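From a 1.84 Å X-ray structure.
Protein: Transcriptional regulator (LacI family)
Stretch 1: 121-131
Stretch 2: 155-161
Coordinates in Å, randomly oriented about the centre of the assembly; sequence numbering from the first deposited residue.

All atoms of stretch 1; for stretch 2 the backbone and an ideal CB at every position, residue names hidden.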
# COMPACT_ATOMS: atom_id res chain seq x y z
N LEU A 121 11.85 -11.66 9.10
CA LEU A 121 12.57 -10.88 10.10
C LEU A 121 12.31 -11.49 11.49
O LEU A 121 13.23 -11.62 12.32
CB LEU A 121 12.13 -9.39 10.07
CG LEU A 121 12.84 -8.41 11.02
CD1 LEU A 121 12.77 -6.99 10.57
CD2 LEU A 121 12.32 -8.49 12.44
N PHE A 122 11.05 -11.82 11.76
CA PHE A 122 10.68 -12.48 13.02
C PHE A 122 11.31 -13.88 13.11
O PHE A 122 11.80 -14.27 14.19
CB PHE A 122 9.15 -12.59 13.15
CG PHE A 122 8.44 -11.24 13.34
CD1 PHE A 122 9.04 -10.23 14.10
CD2 PHE A 122 7.18 -11.01 12.79
CE1 PHE A 122 8.40 -8.99 14.29
CE2 PHE A 122 6.52 -9.79 13.00
CZ PHE A 122 7.14 -8.79 13.76
N ALA A 123 11.27 -14.63 12.00
CA ALA A 123 11.84 -16.00 11.94
C ALA A 123 13.32 -15.98 12.25
O ALA A 123 13.83 -16.86 12.96
CB ALA A 123 11.61 -16.61 10.59
N LYS A 124 14.00 -14.98 11.71
CA LYS A 124 15.43 -14.77 11.86
C LYS A 124 15.78 -14.46 13.28
O LYS A 124 16.89 -14.74 13.70
CB LYS A 124 15.86 -13.61 10.99
CG LYS A 124 17.29 -13.60 10.56
CD LYS A 124 17.39 -12.85 9.22
CE LYS A 124 16.66 -13.64 8.12
NZ LYS A 124 16.41 -12.84 6.87
N LYS A 125 14.84 -13.85 14.02
CA LYS A 125 15.02 -13.55 15.46
C LYS A 125 14.48 -14.66 16.37
O LYS A 125 14.52 -14.54 17.59
CB LYS A 125 14.35 -12.21 15.81
CG LYS A 125 14.90 -11.08 14.97
CD LYS A 125 14.55 -9.72 15.49
CE LYS A 125 15.19 -8.63 14.60
NZ LYS A 125 15.36 -7.38 15.38
N ARG A 126 13.98 -15.73 15.75
CA ARG A 126 13.49 -16.94 16.43
C ARG A 126 12.32 -16.71 17.37
O ARG A 126 12.17 -17.39 18.40
CB ARG A 126 14.63 -17.69 17.14
CG ARG A 126 15.73 -18.16 16.20
CD ARG A 126 16.99 -18.53 16.97
NE ARG A 126 16.82 -19.72 17.80
CZ ARG A 126 16.57 -20.95 17.34
NH1 ARG A 126 16.44 -21.20 16.02
NH2 ARG A 126 16.46 -21.95 18.21
N TYR A 127 11.46 -15.76 17.01
CA TYR A 127 10.19 -15.61 17.70
C TYR A 127 9.34 -16.84 17.47
O TYR A 127 9.36 -17.42 16.38
CB TYR A 127 9.43 -14.36 17.22
CG TYR A 127 10.00 -13.09 17.75
CD1 TYR A 127 9.78 -12.71 19.07
CD2 TYR A 127 10.77 -12.25 16.94
CE1 TYR A 127 10.30 -11.54 19.56
CE2 TYR A 127 11.30 -11.08 17.43
CZ TYR A 127 11.07 -10.74 18.74
OH TYR A 127 11.58 -9.58 19.25
N LYS A 128 8.58 -17.23 18.48
CA LYS A 128 7.82 -18.46 18.40
C LYS A 128 6.34 -18.26 18.13
O LYS A 128 5.64 -19.19 17.74
CB LYS A 128 8.09 -19.34 19.64
CG LYS A 128 9.50 -19.96 19.62
CD LYS A 128 9.58 -21.10 18.59
CE LYS A 128 11.03 -21.42 18.14
NZ LYS A 128 11.31 -21.11 16.68
N SER A 129 5.85 -17.03 18.33
CA SER A 129 4.50 -16.69 17.86
C SER A 129 4.38 -15.20 17.55
O SER A 129 5.26 -14.42 17.87
CB SER A 129 3.44 -17.10 18.88
OG SER A 129 3.64 -16.37 20.06
N ALA A 130 3.29 -14.82 16.89
CA ALA A 130 3.10 -13.43 16.49
C ALA A 130 1.62 -13.11 16.52
O ALA A 130 0.78 -14.02 16.40
CB ALA A 130 3.70 -13.17 15.10
N ALA A 131 1.32 -11.82 16.67
CA ALA A 131 -0.02 -11.31 16.47
C ALA A 131 -0.02 -10.39 15.24
O ALA A 131 1.05 -10.01 14.76
CB ALA A 131 -0.50 -10.54 17.69
N UNK A 155 5.23 -21.60 7.69
CA UNK A 155 6.41 -22.30 7.16
C UNK A 155 7.61 -22.25 8.07
O UNK A 155 8.47 -23.13 8.00
CB UNK A 155 6.80 -21.71 5.80
N UNK A 156 7.70 -21.22 8.91
CA UNK A 156 8.90 -21.04 9.73
C UNK A 156 8.71 -21.27 11.23
O UNK A 156 9.52 -20.81 12.04
CB UNK A 156 9.44 -19.62 9.52
N UNK A 157 7.62 -21.94 11.59
CA UNK A 157 7.37 -22.31 12.98
C UNK A 157 6.98 -21.16 13.88
O UNK A 157 7.24 -21.19 15.10
CB UNK A 157 8.62 -22.98 13.56
N UNK A 158 6.37 -20.13 13.30
CA UNK A 158 5.81 -19.02 14.09
C UNK A 158 4.30 -19.21 14.17
O UNK A 158 3.61 -19.16 13.13
CB UNK A 158 6.16 -17.66 13.48
N UNK A 159 3.78 -19.45 15.37
CA UNK A 159 2.33 -19.66 15.54
C UNK A 159 1.59 -18.33 15.42
O UNK A 159 1.99 -17.36 16.02
CB UNK A 159 2.03 -20.31 16.89
N UNK A 160 0.53 -18.29 14.62
CA UNK A 160 -0.40 -17.17 14.67
C UNK A 160 -1.78 -17.70 14.94
O UNK A 160 -2.51 -18.07 14.00
CB UNK A 160 -0.37 -16.36 13.37
N UNK A 161 -2.15 -17.69 16.22
CA UNK A 161 -3.50 -18.03 16.65
C UNK A 161 -4.51 -17.07 16.03
O UNK A 161 -4.26 -15.86 15.96
CB UNK A 161 -3.60 -18.00 18.18

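Position 155 has helical backbone angles, and nothing of stretch 1 lies within 5.5 Å of its ideal CB. Stretch 1 therefore sets no demand here, and many residues would suit. The deposited residue is Lys155, an extended chain that makes no contact with stretch 1.

Position 156 is the first to leave helical angles, with phi/psi of -111/17°. Its CA-to-CB bond points toward stretch 1, and the ideal CB lies 3.9 Å from Ala123 CB. A small or medium side chain, polar or apolar, would fit. The deposited residue is Asn156. Its CB packs on Ala123 CB at 3.9 Å. Its backbone O accepts a weak bond from water 1 (Asn156 O to water O 3.4 Å), which also donates to Tyr127 O.

Position 157 has a positive phi, with phi/psi of 73/28°. This by itself favours glycine, though asparagine or aspartate can also adopt it. An ideal CB would lie 4.5 Å from Lys128 NZ, so an acidic or amide group could also find a partner. The deposited residue is Gly157. Its backbone serves the lysine through water instead. Water 3 accepts from Lys128 NZ (NZ to water O 2.8 Å) and donates to Gly157 O (water O to O 2.8 Å). Water 2 donates to both Lys128 O and Gly157 O.

Position 158 has extended angles, with phi/psi of -103/115°. Its CA-to-CB bond runs sideways, with Tyr127 O 4.3 Å from the ideal CB. Beyond lie Phe122 CB, Ala123 CB and Ala130 CB, which together offer an apolar site. Isoleucine, leucine, valine or methionine would suit. The deposited residue is Ile158, which loses more area to stretch 1 than any other residue here. With chi1 m and chi2 t, CD1 reaches Phe122 CB at 3.8 Å and Ala123 CB at 4.0 Å. The other branch places CG2 3.9 Å from Ala130 CB.

Position 159 is fixed by its backbone. Its N donates to Lys128 O (N to O 3.0 Å), and its O accepts from Ala130 N (O to N 3.0 Å). These two bonds flank Ser129 and form a single beta bridge. The ideal CB is 4.0 Å from Ser129 CB, but the side chain has room to leave. Many residues other than proline, which lacks the N-H, would serve. The deposited residue is Lys159, whose all-t chain leads away from stretch 1.

Position 160 is also extended, and its CA-to-CB bond points sideways. Its ideal CB lies 4.0 Å from Ala130 O, with the Ala130 methyl within reach of a longer apolar chain. Valine, leucine or isoleucine would be reasonable. The deposited residue is Ile160, with chi1 at -33°, between wells. CD1 closes on Ala130 CB at 3.4 Å, a tight contact.

Position 161 has no stretch 1 atom within 5.5 Å of its ideal CB, so the choice is open. The deposited residue is Ser161. Its backbone N donates to water 4, which donates to Ala130 O.

Stretch 2 155-161: KNGIKIS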
# COMPACT_ATOMS: atom_id res chain seq x y z
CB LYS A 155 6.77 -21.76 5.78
CG LYS A 155 5.73 -22.15 4.79
CD LYS A 155 5.91 -21.54 3.43
CE LYS A 155 4.66 -21.86 2.64
NZ LYS A 155 4.86 -21.73 1.17
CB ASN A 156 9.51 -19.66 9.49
CG ASN A 156 10.11 -19.51 8.10
OD1 ASN A 156 9.40 -19.23 7.13
ND2 ASN A 156 11.41 -19.70 8.00
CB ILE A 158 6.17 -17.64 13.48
CG1 ILE A 158 7.70 -17.47 13.36
CG2 ILE A 158 5.54 -16.51 14.30
CD1 ILE A 158 8.15 -16.23 12.56
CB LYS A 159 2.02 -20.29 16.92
CG LYS A 159 0.54 -20.66 17.11
CD LYS A 159 0.21 -21.17 18.54
CE LYS A 159 -1.30 -21.50 18.68
NZ LYS A 159 -1.78 -21.61 20.12
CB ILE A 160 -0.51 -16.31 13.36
CG1 ILE A 160 0.80 -16.23 12.59
CG2 ILE A 160 -1.10 -14.92 13.67
CD1 ILE A 160 1.80 -15.37 13.28
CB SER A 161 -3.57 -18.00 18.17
OG SER A 161 -2.41 -18.63 18.73
O HOH W 1 10.72 -19.00 14.70
O HOH W 2 6.20 -21.83 18.11
O HOH W 3 9.25 -22.84 16.00
O HOH W 4 -0.34 -16.12 18.02
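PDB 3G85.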